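Dihydrodipicolinate synthase (Agrobacterium tumefaciens, PDB 3B4U) probably catalyses the condensation of pyruvate with aspartate semialdehyde in the pathway to diaminopimelate and lysine. Local coordinates at residues S123-F126 / S127-K131; S211-A214 / N215-Q219. All coordinates share one frame; numbering follows the deposited sequence.

Contact 1: residues S123-F126 / S127-K131; sequences SAVF and SKIGK
The ring of Phe126 has the CD1 methyl of Ile129 at its edge, near the ring plane, at 4.5 Å from Phe126 CD1. Against the rest of the protein this ring makes an edge-to-face pair with Phe161 and touches Ile164, so a large flat side chain suits the buried side of the helix here. Ile129 also reaches back one turn: its CD1 lies 4.0 Å from Val125 CG1, the two side chains crossing at a slant. Val125 offers that methyl because CG1 stands opposite the backbone N (chi1 171°), on the carbonyl side and thus facing the next turn. These residues close helix 115-129, the helix between parallel strands 101-104 and 136-140 in a beta-alpha-beta unit of the TIM barrel. Ile129 and Lys128 both touch Ala88 of the adjoining helix 84-96, where the small alanine leaves room for larger neighbours. Regular i to i+4 bonds run through the turn, including Ile129 N to Val125 O at 2.9 Å. The last of these backbone bonds runs from Gly130 N to Phe126 O, 3.1 Å away. Gly130 then leaves the helix with phi 94° and psi -156°, angles at which a CB would press on the carbonyl oxygen of Ile129; glycine fits for that reason. A water gives one hydrogen to Phe126 O (2.9 Å) and one to Gly130 O (3.0 Å), bridging the final turn and the departing chain.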
loop_
_atom_site.group_PDB
_atom_site.type_symbol
_atom_site.label_atom_id
_atom_site.label_comp_id
_atom_site.label_asym_id
_atom_site.label_seq_id
_atom_site.Cartn_x
_atom_site.Cartn_y
_atom_site.Cartn_z
ATOM N N SER B 123 9.481 -3.336 -14.843
ATOM C CA SER B 123 9.958 -4.365 -15.763
ATOM C C SER B 123 9.541 -5.764 -15.337
ATOM O O SER B 123 9.105 -6.570 -16.155
ATOM C CB SER B 123 11.474 -4.323 -15.862
ATOM O OG SER B 123 11.920 -5.310 -16.781
ATOM N N ALA B 124 9.659 -6.061 -14.045
ATOM C CA ALA B 124 9.279 -7.382 -13.540
ATOM C C ALA B 124 7.782 -7.625 -13.666
ATOM O O ALA B 124 7.357 -8.723 -14.006
ATOM C CB ALA B 124 9.727 -7.534 -12.098
ATOM N N VAL B 125 6.981 -6.596 -13.422
ATOM C CA VAL B 125 5.527 -6.717 -13.610
ATOM C C VAL B 125 5.215 -7.029 -15.074
ATOM O O VAL B 125 4.448 -7.949 -15.350
ATOM C CB VAL B 125 4.791 -5.432 -13.151
ATOM C CG1 VAL B 125 3.310 -5.471 -13.546
ATOM C CG2 VAL B 125 4.927 -5.280 -11.642
ATOM N N PHE B 126 5.815 -6.309 -15.994
ATOM C CA PHE B 126 5.542 -6.506 -17.413
ATOM C C PHE B 126 5.972 -7.898 -17.870
ATOM O O PHE B 126 5.234 -8.552 -18.620
ATOM C CB PHE B 126 6.203 -5.418 -18.256
ATOM C CG PHE B 126 5.796 -4.013 -17.896
ATOM C CD1 PHE B 126 4.587 -3.720 -17.244
ATOM C CD2 PHE B 126 6.652 -2.978 -18.165
ATOM C CE1 PHE B 126 4.277 -2.440 -16.873
ATOM C CE2 PHE B 126 6.347 -1.694 -17.807
ATOM C CZ PHE B 126 5.141 -1.430 -17.169
ATOM N N SER B 127 7.135 -8.355 -17.412
ATOM C CA SER B 127 7.604 -9.705 -17.741
ATOM C C SER B 127 6.639 -10.753 -17.238
ATOM O O SER B 127 6.385 -11.754 -17.925
ATOM C CB SER B 127 8.987 -9.945 -17.136
ATOM O OG SER B 127 9.431 -11.264 -17.427
ATOM N N LYS B 128 6.135 -10.580 -16.017
ATOM C CA LYS B 128 5.213 -11.514 -15.422
ATOM C C LYS B 128 3.856 -11.523 -16.132
ATOM O O LYS B 128 3.258 -12.587 -16.326
ATOM C CB LYS B 128 5.058 -11.203 -13.938
ATOM C CG LYS B 128 4.232 -12.215 -13.198
ATOM C CD LYS B 128 4.874 -13.587 -13.186
ATOM C CE LYS B 128 4.157 -14.539 -12.231
ATOM N NZ LYS B 128 4.897 -15.833 -12.132
ATOM N N ILE B 129 3.360 -10.363 -16.544
ATOM C CA ILE B 129 2.128 -10.332 -17.364
ATOM C C ILE B 129 2.341 -11.170 -18.627
ATOM O O ILE B 129 1.464 -11.962 -19.019
ATOM C CB ILE B 129 1.722 -8.902 -17.738
ATOM C CG1 ILE B 129 1.311 -8.093 -16.495
ATOM C CG2 ILE B 129 0.563 -8.914 -18.745
ATOM C CD1 ILE B 129 1.221 -6.640 -16.738
ATOM N N GLY B 130 3.510 -11.010 -19.235
ATOM C CA GLY B 130 3.896 -11.759 -20.419
ATOM C C GLY B 130 3.584 -11.045 -21.708
ATOM O O GLY B 130 3.424 -9.814 -21.768
ATOM N N LYS B 131 3.440 -11.864 -22.745
ATOM C CA LYS B 131 3.369 -11.374 -24.097
ATOM C C LYS B 131 2.160 -10.500 -24.357
ATOM O O LYS B 131 2.167 -9.694 -25.271
ATOM C CB LYS B 131 3.433 -12.556 -25.092
ATOM C CG LYS B 131 2.212 -13.451 -25.078
ATOM C CD LYS B 131 2.358 -14.648 -26.032
ATOM C CE LYS B 131 1.108 -15.507 -25.983
ATOM N NZ LYS B 131 1.134 -16.663 -26.954
HETATM O O HOH W 1 6.139 -8.571 -21.380
#

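Contact 2: residues S211-A214 / N215-Q219; sequences SGVA and NFLTQ
Gly212 O takes two hydrogen bonds from Asn215, one from the side-chain ND2 at 2.9 Å and one from the backbone N at 3.0 Å. The ND2 bond lies close to the amide plane, whereas the backbone N sits well above the carbonyl plane. Thr218 OG1 donates to Ala214 O across 2.7 Å, threonine supplying a hydroxyl at the helix's first turn. This is the turn of the TIM barrel that leads from strand 208-211 through a short 3-10 segment into helix 218-225. Asparagine suits the place because its amide works at both ends: ND2 also donates to Ala10 O, while OD1 accepts from Thr12 N and is hydrogen-bonded to His29 NE2, which fixes the flip of the group. Ser211 OG accepts from Ala214 N at 3.0 Å, an ST motif. Val213 O is shared by Phe216 N and Leu217 N, the latter lying in the carbonyl plane. The same oxygen stands 3.6 Å over the centre of one face of the Phe216 ring. Phe216 CG is wedged between its own N and carbonyl carbon (chi1 63°), which folds the ring back over Val213. Bulky apolar residues suit this buried layer: Val213 and Leu217 rest on Ile234 and Phe216 on Leu237 of helix 232-240, while helix 246-258 touches Phe216 through Val250 and Leu253. Val213 CG1 lies 4.0 Å from Leu217 CB.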
loop_
_atom_site.group_PDB
_atom_site.type_symbol
_atom_site.label_atom_id
_atom_site.label_comp_id
_atom_site.label_asym_id
_atom_site.label_seq_id
_atom_site.Cartn_x
_atom_site.Cartn_y
_atom_site.Cartn_z
ATOM N N SER B 211 -10.705 11.575 -14.387
ATOM C CA SER B 211 -11.158 12.719 -13.591
ATOM C C SER B 211 -12.166 12.370 -12.517
ATOM O O SER B 211 -13.206 11.783 -12.820
ATOM C CB SER B 211 -11.777 13.740 -14.534
ATOM O OG SER B 211 -12.522 14.731 -13.818
ATOM N N GLY B 212 -11.925 12.805 -11.291
ATOM C CA GLY B 212 -12.890 12.665 -10.220
ATOM C C GLY B 212 -14.091 13.594 -10.362
ATOM O O GLY B 212 -15.227 13.194 -10.132
ATOM N N VAL B 213 -13.852 14.839 -10.755
ATOM C CA VAL B 213 -14.925 15.791 -10.951
ATOM C C VAL B 213 -15.870 15.348 -12.050
ATOM O O VAL B 213 -17.049 15.674 -12.004
ATOM C CB VAL B 213 -14.347 17.232 -11.182
ATOM C CG1 VAL B 213 -15.419 18.196 -11.627
ATOM C CG2 VAL B 213 -13.618 17.706 -9.910
ATOM N N ALA B 214 -15.379 14.577 -13.020
ATOM C CA ALA B 214 -16.207 14.064 -14.090
ATOM C C ALA B 214 -17.277 13.076 -13.608
ATOM O O ALA B 214 -18.166 12.755 -14.383
ATOM C CB ALA B 214 -15.350 13.399 -15.189
ATOM N N ASN B 215 -17.238 12.650 -12.351
ATOM C CA ASN B 215 -18.360 11.873 -11.800
ATOM C C ASN B 215 -19.629 12.715 -11.658
ATOM O O ASN B 215 -20.711 12.140 -11.589
ATOM C CB ASN B 215 -18.020 11.333 -10.418
ATOM C CG ASN B 215 -17.091 10.143 -10.453
ATOM O OD1 ASN B 215 -17.536 9.021 -10.729
ATOM N ND2 ASN B 215 -15.838 10.368 -10.144
ATOM N N PHE B 216 -19.520 14.045 -11.626
ATOM C CA PHE B 216 -20.680 14.893 -11.382
ATOM C C PHE B 216 -20.752 16.139 -12.232
ATOM O O PHE B 216 -21.785 16.797 -12.174
ATOM C CB PHE B 216 -20.848 15.200 -9.878
ATOM C CG PHE B 216 -19.706 15.962 -9.303
ATOM C CD1 PHE B 216 -19.689 17.353 -9.349
ATOM C CD2 PHE B 216 -18.651 15.327 -8.700
ATOM C CE1 PHE B 216 -18.636 18.071 -8.858
ATOM C CE2 PHE B 216 -17.587 16.052 -8.208
ATOM C CZ PHE B 216 -17.586 17.438 -8.285
ATOM N N LEU B 217 -19.719 16.456 -13.008
ATOM C CA LEU B 217 -19.719 17.579 -13.966
ATOM C C LEU B 217 -19.099 17.067 -15.266
ATOM O O LEU B 217 -18.070 17.566 -15.744
ATOM C CB LEU B 217 -18.992 18.809 -13.425
ATOM C CG LEU B 217 -19.731 19.609 -12.354
ATOM C CD1 LEU B 217 -18.736 20.568 -11.659
ATOM C CD2 LEU B 217 -20.903 20.376 -12.954
ATOM N N THR B 218 -19.670 16.008 -15.814
ATOM C CA THR B 218 -19.036 15.317 -16.936
ATOM C C THR B 218 -18.817 16.209 -18.153
ATOM O O THR B 218 -17.709 16.261 -18.687
ATOM C CB THR B 218 -19.824 14.072 -17.334
ATOM O OG1 THR B 218 -20.071 13.254 -16.179
ATOM C CG2 THR B 218 -19.027 13.298 -18.356
ATOM N N GLN B 219 -19.883 16.887 -18.597
ATOM C CA GLN B 219 -19.750 17.738 -19.771
ATOM C C GLN B 219 -18.732 18.850 -19.578
ATOM O O GLN B 219 -17.968 19.173 -20.488
ATOM C CB GLN B 219 -21.109 18.321 -20.160
ATOM C CG GLN B 219 -21.923 17.388 -21.011
ATOM C CD GLN B 219 -21.348 17.298 -22.410
ATOM O OE1 GLN B 219 -21.246 18.318 -23.114
ATOM N NE2 GLN B 219 -21.002 16.105 -22.852
#

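The two contacts lie on opposite sides of the chain's centre, 33 Å between their own centres and about 21 Å between nearest atoms, and do not touch. Contact 1 comes first along the chain, at the end of helix 115-129 on the outer layer, before strand 136-140. Contact 2 follows later and deeper, its centre about 11 Å from that of the chain, against about 22 Å for contact 1, where strand 208-211 gives way to helix 218-225. Both belong to the same parallel eight-stranded barrel but to opposite kinds of connection: one passes from helix towards strand, the other from strand towards helix. The second kind lies at the end of a TIM barrel where active sites are generally found.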